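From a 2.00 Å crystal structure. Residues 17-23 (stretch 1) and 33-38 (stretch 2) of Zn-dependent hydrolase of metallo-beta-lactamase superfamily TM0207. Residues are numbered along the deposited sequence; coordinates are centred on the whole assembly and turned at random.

Stretch 1 17-23: WFGHACF
Stretch 2, residues 33-38: VTDPFD

A single hydroxyl can serve both a turn and the strand that leaves it, as residues 17-23 and 33-38 illustrate. Stretch 1 runs extended through Trp17, reverses in a type II' turn from Gly19 to Cys22, and leaves as a strand at Phe23. Gly19 (phi/psi 108/166) suits glycine, since a CB would jam against the preceding carbonyl; His20 (55/-129) and Ala21 (-110/17) follow. Cys22 N bonds Gly19 O at 3.1 Å, and Phe18 N bonds Cys22 O at 2.8 Å. In stretch 2, strand residues Val33 (-114/124) and Thr34 (-95/142), antiparallel to Cys22-Phe23, give way to Asp35 (40/61), whose CA lies 4.9 Å from that of Cys22.

Backbone, water and packing share the work. Thr34 N donates to Phe23 O at 3.0 Å. The p rotamer of Thr34 places OG1 to donate to Ala21 O (2.9 Å) and accept from Phe23 N (3.1 Å), a double role suited to a hydroxyl. A water accepts from Ala21 N (2.9 Å) and donates to Asp35 O (2.7 Å).

Buried Cys22 (chi1 t) sets SG 3.8 Å from Val33 CG1 (Val33 chi1 t); its small side chain fits a close approach, CB 3.3 Å from Asp35 O. The CA-to-CB bond of Phe37 (chi1 p, chi2 73°) points toward stretch 1. Its broad ring, the most covered residue, offers an edge to Phe18 O (3.3 Å from CZ) and a face to the edge of His20 (chi1 m), ring centroids 5.1 Å apart, planes at 77°.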

# COMPACT_ATOMS: atom_id res chain seq x y z
N TRP A 17 -5.68 -4.46 7.25
CA TRP A 17 -4.77 -3.45 7.74
C TRP A 17 -4.44 -3.74 9.20
O TRP A 17 -5.31 -3.96 10.01
CB TRP A 17 -5.40 -2.08 7.57
CG TRP A 17 -4.48 -0.96 7.88
CD1 TRP A 17 -3.13 -0.89 7.63
CD2 TRP A 17 -4.85 0.28 8.44
NE1 TRP A 17 -2.65 0.31 8.04
CE2 TRP A 17 -3.69 1.05 8.55
CE3 TRP A 17 -6.06 0.81 8.91
CZ2 TRP A 17 -3.70 2.34 9.08
CZ3 TRP A 17 -6.07 2.10 9.43
CH2 TRP A 17 -4.90 2.84 9.51
N PHE A 18 -3.15 -3.73 9.51
CA PHE A 18 -2.65 -3.93 10.87
C PHE A 18 -2.09 -2.64 11.49
O PHE A 18 -1.61 -2.64 12.63
CB PHE A 18 -1.56 -5.01 10.84
CG PHE A 18 -2.09 -6.35 10.55
CD1 PHE A 18 -2.74 -7.06 11.52
CD2 PHE A 18 -1.98 -6.90 9.29
CE1 PHE A 18 -3.23 -8.30 11.27
CE2 PHE A 18 -2.49 -8.13 9.02
CZ PHE A 18 -3.10 -8.83 10.01
N GLY A 19 -2.15 -1.56 10.74
CA GLY A 19 -1.68 -0.26 11.18
C GLY A 19 -0.40 0.15 10.50
O GLY A 19 0.26 -0.66 9.90
N HIS A 20 -0.04 1.43 10.60
CA HIS A 20 1.14 1.93 9.95
C HIS A 20 1.04 1.59 8.43
O HIS A 20 0.04 1.91 7.85
CB HIS A 20 2.39 1.45 10.67
CG HIS A 20 2.51 1.95 12.09
ND1 HIS A 20 2.77 3.27 12.40
CD2 HIS A 20 2.39 1.31 13.28
CE1 HIS A 20 2.81 3.42 13.71
NE2 HIS A 20 2.59 2.24 14.26
N ALA A 21 2.04 0.98 7.81
CA ALA A 21 1.97 0.66 6.35
C ALA A 21 1.86 -0.87 6.15
O ALA A 21 2.13 -1.38 5.07
CB ALA A 21 3.21 1.18 5.64
N CYS A 22 1.49 -1.56 7.23
CA CYS A 22 1.38 -3.03 7.29
C CYS A 22 -0.01 -3.58 6.97
O CYS A 22 -0.97 -3.43 7.73
CB CYS A 22 1.79 -3.55 8.65
SG CYS A 22 1.77 -5.36 8.70
N PHE A 23 -0.09 -4.21 5.81
CA PHE A 23 -1.27 -4.87 5.30
C PHE A 23 -0.98 -6.33 4.96
O PHE A 23 0.12 -6.66 4.50
CB PHE A 23 -1.66 -4.21 3.98
CG PHE A 23 -2.03 -2.76 4.10
CD1 PHE A 23 -1.04 -1.78 4.13
CD2 PHE A 23 -3.35 -2.38 4.12
CE1 PHE A 23 -1.37 -0.44 4.24
CE2 PHE A 23 -3.68 -1.03 4.22
CZ PHE A 23 -2.70 -0.07 4.28
N VAL A 33 2.51 -9.88 3.08
CA VAL A 33 2.53 -8.88 4.14
C VAL A 33 3.51 -7.75 3.77
O VAL A 33 4.68 -7.99 3.44
CB VAL A 33 2.84 -9.49 5.52
CG1 VAL A 33 2.82 -8.37 6.64
CG2 VAL A 33 1.84 -10.58 5.87
N THR A 34 3.02 -6.53 3.75
CA THR A 34 3.87 -5.37 3.51
C THR A 34 4.32 -4.76 4.80
O THR A 34 3.55 -4.71 5.73
CB THR A 34 3.13 -4.29 2.77
OG1 THR A 34 2.03 -3.82 3.57
CG2 THR A 34 2.50 -4.88 1.52
N ASP A 35 5.56 -4.29 4.83
CA ASP A 35 6.07 -3.43 5.88
C ASP A 35 5.61 -3.78 7.31
O ASP A 35 4.96 -2.94 7.97
CB ASP A 35 5.66 -1.99 5.58
CG ASP A 35 6.39 -1.38 4.38
OD1 ASP A 35 7.13 -2.06 3.65
OD2 ASP A 35 6.28 -0.17 4.08
N PRO A 36 5.92 -4.98 7.81
CA PRO A 36 5.52 -5.34 9.17
C PRO A 36 6.33 -4.56 10.19
O PRO A 36 7.38 -4.03 9.86
CB PRO A 36 5.77 -6.86 9.23
CG PRO A 36 6.73 -7.17 8.15
CD PRO A 36 6.70 -6.05 7.17
N PHE A 37 5.87 -4.49 11.44
CA PHE A 37 6.54 -3.71 12.50
C PHE A 37 6.44 -4.47 13.82
O PHE A 37 5.79 -5.51 13.87
CB PHE A 37 5.85 -2.36 12.69
CG PHE A 37 4.35 -2.50 12.96
CD1 PHE A 37 3.88 -2.96 14.20
CD2 PHE A 37 3.42 -2.21 11.96
CE1 PHE A 37 2.51 -3.11 14.45
CE2 PHE A 37 2.05 -2.34 12.20
CZ PHE A 37 1.59 -2.80 13.45
N ASP A 38 7.06 -3.92 14.88
CA ASP A 38 6.71 -4.28 16.30
C ASP A 38 6.16 -3.05 17.05
O ASP A 38 5.38 -3.16 18.00
CB ASP A 38 7.91 -4.82 17.07
CG ASP A 38 8.59 -6.00 16.37
OD1 ASP A 38 7.96 -6.64 15.50
OD2 ASP A 38 9.77 -6.35 16.64
O HOH W 1 4.45 -0.42 8.66